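HcgB (Methanococcus maripaludis, PDB 5D5P) is a guanylyltransferase of FeGP cofactor biosynthesis, and probably attaches GMP to the pyridinol precursor of the [Fe]-hydrogenase cofactor. Local coordinates at residues A[76-82]-A[100-106]; A[111-115]-A[145-150]. All blocks are in the same frame, centred on the assembly; numbering follows the deposited sequence.

Interaction 1: A[76-82]-A[100-106]; sequences DLTRMPA and TRGRLGI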
# COMPACT_ATOMS: atom_id res chain seq x y z
N ASP A 76 -14.98 -3.47 2.76
CA ASP A 76 -14.77 -2.33 3.65
C ASP A 76 -14.87 -2.74 5.11
O ASP A 76 -14.69 -1.92 5.99
CB ASP A 76 -15.78 -1.23 3.31
CG ASP A 76 -15.37 -0.44 2.05
OD1 ASP A 76 -14.23 -0.60 1.59
OD2 ASP A 76 -16.20 0.28 1.48
N LEU A 77 -15.19 -4.01 5.37
CA LEU A 77 -15.16 -4.48 6.75
C LEU A 77 -13.94 -5.37 6.96
O LEU A 77 -13.93 -6.24 7.83
CB LEU A 77 -16.44 -5.25 7.11
CG LEU A 77 -17.66 -4.33 7.35
CD1 LEU A 77 -18.31 -4.03 6.01
CD2 LEU A 77 -18.64 -4.95 8.32
N THR A 78 -12.89 -5.13 6.18
CA THR A 78 -11.62 -5.86 6.35
C THR A 78 -10.48 -4.89 6.60
O THR A 78 -10.62 -3.66 6.43
CB THR A 78 -11.23 -6.73 5.12
OG1 THR A 78 -10.82 -5.88 4.05
CG2 THR A 78 -12.37 -7.64 4.66
N ARG A 79 -9.34 -5.43 7.01
CA ARG A 79 -8.20 -4.61 7.36
C ARG A 79 -7.62 -3.89 6.15
O ARG A 79 -7.13 -2.75 6.28
CB ARG A 79 -7.12 -5.46 8.04
CG ARG A 79 -7.54 -5.83 9.43
CD ARG A 79 -6.34 -6.18 10.30
NE ARG A 79 -6.64 -6.13 11.72
CZ ARG A 79 -5.72 -6.33 12.66
NH1 ARG A 79 -4.46 -6.55 12.28
NH2 ARG A 79 -6.04 -6.27 13.94
N MET A 80 -7.71 -4.52 4.98
CA MET A 80 -7.15 -3.93 3.78
C MET A 80 -8.15 -3.97 2.63
O MET A 80 -8.13 -4.90 1.80
CB MET A 80 -5.83 -4.64 3.42
CG MET A 80 -4.75 -4.27 4.41
SD MET A 80 -3.20 -4.97 3.88
CE MET A 80 -3.67 -6.62 4.31
N PRO A 81 -9.08 -2.99 2.61
CA PRO A 81 -10.19 -3.12 1.67
C PRO A 81 -9.73 -3.17 0.20
O PRO A 81 -10.22 -4.07 -0.50
CB PRO A 81 -11.03 -1.87 1.97
CG PRO A 81 -10.80 -1.69 3.50
CD PRO A 81 -9.32 -1.92 3.59
N ALA A 82 -8.83 -2.29 -0.24
CA ALA A 82 -8.38 -2.35 -1.64
C ALA A 82 -7.91 -3.76 -1.99
O ALA A 82 -8.29 -4.31 -3.03
CB ALA A 82 -7.24 -1.34 -1.89
N THR A 100 -7.43 -2.79 -8.79
CA THR A 100 -8.35 -2.55 -7.69
C THR A 100 -8.04 -1.25 -7.00
O THR A 100 -6.89 -0.81 -6.97
CB THR A 100 -8.29 -3.71 -6.65
OG1 THR A 100 -9.18 -3.43 -5.58
CG2 THR A 100 -6.87 -3.87 -6.09
N ARG A 101 -9.06 -0.61 -6.43
CA ARG A 101 -8.82 0.59 -5.68
C ARG A 101 -9.78 0.59 -4.52
O ARG A 101 -10.90 0.13 -4.67
CB ARG A 101 -9.02 1.81 -6.57
CG ARG A 101 -8.86 3.09 -5.87
CD ARG A 101 -9.45 4.24 -6.63
NE ARG A 101 -8.99 5.45 -5.98
CZ ARG A 101 -9.75 6.29 -5.30
NH1 ARG A 101 -11.05 6.07 -5.15
NH2 ARG A 101 -9.18 7.36 -4.78
N GLY A 102 -9.34 1.05 -3.36
CA GLY A 102 -10.22 1.12 -2.21
C GLY A 102 -9.42 1.67 -1.06
O GLY A 102 -8.31 2.17 -1.23
N ARG A 103 -9.96 1.54 0.15
CA ARG A 103 -9.26 2.07 1.31
C ARG A 103 -7.94 1.32 1.52
O ARG A 103 -7.85 0.13 1.25
CB ARG A 103 -10.17 1.95 2.53
CG ARG A 103 -9.94 2.97 3.55
CD ARG A 103 -11.20 3.06 4.39
NE ARG A 103 -11.39 1.84 5.16
CZ ARG A 103 -12.57 1.27 5.42
NH1 ARG A 103 -13.71 1.79 4.97
NH2 ARG A 103 -12.61 0.16 6.18
N LEU A 104 -6.91 2.05 1.95
CA LEU A 104 -5.63 1.45 2.28
C LEU A 104 -5.74 0.59 3.54
O LEU A 104 -5.31 -0.57 3.57
CB LEU A 104 -4.59 2.55 2.50
CG LEU A 104 -3.30 2.10 3.18
CD1 LEU A 104 -2.51 1.09 2.29
CD2 LEU A 104 -2.48 3.34 3.48
N GLY A 105 -6.31 1.17 4.60
CA GLY A 105 -6.37 0.49 5.89
C GLY A 105 -7.67 0.89 6.55
O GLY A 105 -8.73 0.71 5.96
N ILE A 106 -7.59 1.46 7.75
CA ILE A 106 -8.78 1.86 8.51
C ILE A 106 -9.46 3.10 7.90
O ILE A 106 -8.90 3.75 7.02
CB ILE A 106 -8.42 2.15 9.98
CG1 ILE A 106 -7.63 3.47 10.09
CG2 ILE A 106 -7.66 0.96 10.60
CD1 ILE A 106 -7.62 4.01 11.55
O HOH W 1 -16.06 0.63 6.36
O HOH W 2 -12.63 0.92 0.04
O HOH W 3 -10.37 -1.23 7.10
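Arg-103 sends its CG away from its amide nitrogen (chi1 -151°) and folds at chi3 (68°), which brings the guanidinium beside Asp-76 and Pro-81. Arg-103 NH2 donates to Asp-76 O at 2.9 Å, an angled bond whose acceptor sits somewhat out of the guanidinium plane. Over one face lie Pro-81 CG and Asp-76 OD1; Asp-76 OD1, 4.2 Å from Arg-103 NH1, adds only charge attraction. At the edge, in plane, Arg-103 NE bonds almost straight to Gly-105 O at 3.0 Å, while one water links NH1 to Asp-76 O and another joins NH2 to Thr-78 O and Gly-105 O. The contact ties the loop leading into helix 81-92, with Met-80 at the N-cap, to the end of strand 97-103 in the sheet of this Maf-clan protein. Here Ala-82 N donates to Arg-103 O (3.0 Å), and Thr-100 OG1 donates to Ala-82 O (2.8 Å). A leucine in place of Arg-103 would probably leave Asp-76 O without its direct side-chain donor and set the 76-80 loop freer to move. Gly-102 CA comes to 4.0 Å from Ala-82 CA, and a side chain on that glycine would point toward the helix, tight against Ala-82.

Interaction 2: A[111-115]-A[145-150]; sequences SLLLI and ELITAL
This is a buried helix-on-sheet contact, in which helix 138-151 lies against one face of the mixed sheet through strand 111-117. The axes of the two short segments approach to 8.8 Å and cross at -49°. Alternate strand residues Ser-111, Leu-113 and Ile-115 point toward the helix, which answers with Glu-145, Leu-146, Ala-149 and Leu-150. Leu-113 is central. Its CG stands anti to the backbone N (chi1 177°), which carries the two methyls out over the helix: Leu-113 CD2 meets Ala-149 CB at 3.9 Å, and Leu-113 CD1 reaches Leu-146 CB at 4.2 Å. Leu-113 CD1 also lies 4.0 Å from Glu-145 CB, so the leucine rests against both the start and the next turn of the segment. Farther along the strand, Ile-115 presents only its terminal CD1: Ile-115 CD1 touches Leu-150 CD2 at 3.7 Å and Leu-146 CD1 at 4.1 Å, and the side chain crosses both leucines at about a right angle. Val-53 and Ile-56 of helix 47-57 pack against Leu-146, extending the apolar layer. At the other end Glu-145 is extended beyond CG and runs its carboxylate along the strand, where Glu-145 OE2 comes to 3.6 Å from Ser-111 CB and OE1 passes beside Leu-113 CB. These are van der Waals contacts, and the polar partners of the carboxylate lie elsewhere: Arg-101 forms a salt bridge with OE1, and Ser-128 a hydrogen bond with OE2. The contact is thus hydrocarbon at its Ile-115 end and turns polar toward Ser-111, where a buried carboxylate is satisfied by neighbouring strands; the nearby arginine would be expected to help keep Glu-145 ionised despite its burial.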
# COMPACT_ATOMS: atom_id res chain seq x y z
N SER A 111 -6.71 6.22 0.10
CA SER A 111 -6.91 5.19 -0.92
C SER A 111 -5.64 4.52 -1.35
O SER A 111 -4.57 5.13 -1.37
CB SER A 111 -7.57 5.79 -2.16
OG SER A 111 -8.86 6.26 -1.82
N LEU A 112 -5.81 3.26 -1.74
CA LEU A 112 -4.72 2.46 -2.32
C LEU A 112 -5.22 1.87 -3.63
O LEU A 112 -6.33 1.32 -3.68
CB LEU A 112 -4.31 1.32 -1.35
CG LEU A 112 -3.35 0.28 -1.89
CD1 LEU A 112 -1.94 0.87 -2.12
CD2 LEU A 112 -3.29 -0.92 -0.93
N LEU A 113 -4.43 2.04 -4.70
CA LEU A 113 -4.68 1.31 -5.94
C LEU A 113 -3.61 0.21 -6.06
O LEU A 113 -2.44 0.45 -5.79
CB LEU A 113 -4.64 2.26 -7.17
CG LEU A 113 -4.80 1.57 -8.52
CD1 LEU A 113 -5.51 2.52 -9.49
CD2 LEU A 113 -3.45 1.21 -9.11
N LEU A 114 -4.02 -0.99 -6.47
CA LEU A 114 -3.11 -2.10 -6.71
C LEU A 114 -3.33 -2.67 -8.09
O LEU A 114 -4.45 -2.69 -8.61
CB LEU A 114 -3.32 -3.23 -5.68
CG LEU A 114 -3.08 -2.88 -4.20
CD1 LEU A 114 -3.55 -4.07 -3.33
CD2 LEU A 114 -1.61 -2.60 -3.96
N ILE A 115 -2.24 -3.09 -8.71
CA ILE A 115 -2.31 -3.96 -9.88
C ILE A 115 -1.82 -5.33 -9.43
O ILE A 115 -0.71 -5.46 -8.90
CB ILE A 115 -1.47 -3.43 -11.04
CG1 ILE A 115 -1.88 -1.99 -11.36
CG2 ILE A 115 -1.62 -4.36 -12.25
CD1 ILE A 115 -1.12 -1.40 -12.58
N GLU A 145 -3.38 7.94 -9.67
CA GLU A 145 -3.02 6.70 -8.96
C GLU A 145 -2.49 5.70 -9.97
O GLU A 145 -1.47 5.05 -9.75
CB GLU A 145 -4.22 6.09 -8.20
CG GLU A 145 -4.61 6.82 -6.92
CD GLU A 145 -5.95 6.37 -6.38
OE1 GLU A 145 -6.58 5.48 -7.00
OE2 GLU A 145 -6.39 6.92 -5.33
N LEU A 146 -3.20 5.59 -11.09
CA LEU A 146 -2.87 4.52 -12.04
C LEU A 146 -1.60 4.83 -12.80
O LEU A 146 -0.73 3.96 -12.97
CB LEU A 146 -4.03 4.26 -12.99
CG LEU A 146 -3.81 3.16 -14.03
CD1 LEU A 146 -3.40 1.88 -13.35
CD2 LEU A 146 -5.12 2.94 -14.81
N ILE A 147 -1.48 6.07 -13.24
CA ILE A 147 -0.28 6.51 -13.95
C ILE A 147 0.94 6.37 -13.03
O ILE A 147 2.02 5.92 -13.47
CB ILE A 147 -0.41 7.95 -14.45
CG1 ILE A 147 -1.43 8.00 -15.60
CG2 ILE A 147 0.92 8.47 -14.94
CD1 ILE A 147 -1.66 9.37 -16.15
N THR A 148 0.77 6.72 -11.77
CA THR A 148 1.87 6.58 -10.80
C THR A 148 2.26 5.11 -10.61
O THR A 148 3.45 4.78 -10.60
CB THR A 148 1.48 7.19 -9.42
OG1 THR A 148 1.34 8.62 -9.58
CG2 THR A 148 2.57 6.95 -8.40
N ALA A 149 1.26 4.25 -10.49
CA ALA A 149 1.54 2.82 -10.24
C ALA A 149 2.26 2.23 -11.45
O ALA A 149 3.15 1.38 -11.29
CB ALA A 149 0.25 2.06 -9.93
N LEU A 150 1.90 2.68 -12.65
CA LEU A 150 2.57 2.16 -13.84
C LEU A 150 3.98 2.73 -13.96
O LEU A 150 4.91 1.99 -14.25
CB LEU A 150 1.77 2.44 -15.10
CG LEU A 150 0.45 1.67 -15.19
CD1 LEU A 150 -0.42 2.27 -16.28
CD2 LEU A 150 0.67 0.18 -15.45

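In the fold
Strands 97-103 and 111-117, neighbours in the same sheet, carry the two contacts, which join different helices to it. Interaction 2 is core, about 6 Å from the chain centre to the centre of the contact; interaction 1 lies about 13 Å out, is only partly buried, and borders the second subunit. The chemistry follows: backbone carbonyls, an arginine and bridging waters in interaction 1, chiefly methyl packing in interaction 2. They meet directly where Gly-102 O and Leu-112 N form a probable hydrogen bond and Ala-82 CB packs against Leu-112 O, while Arg-101 of strand 97-103 links the outer, hydrated contact to the polar end of the inner one.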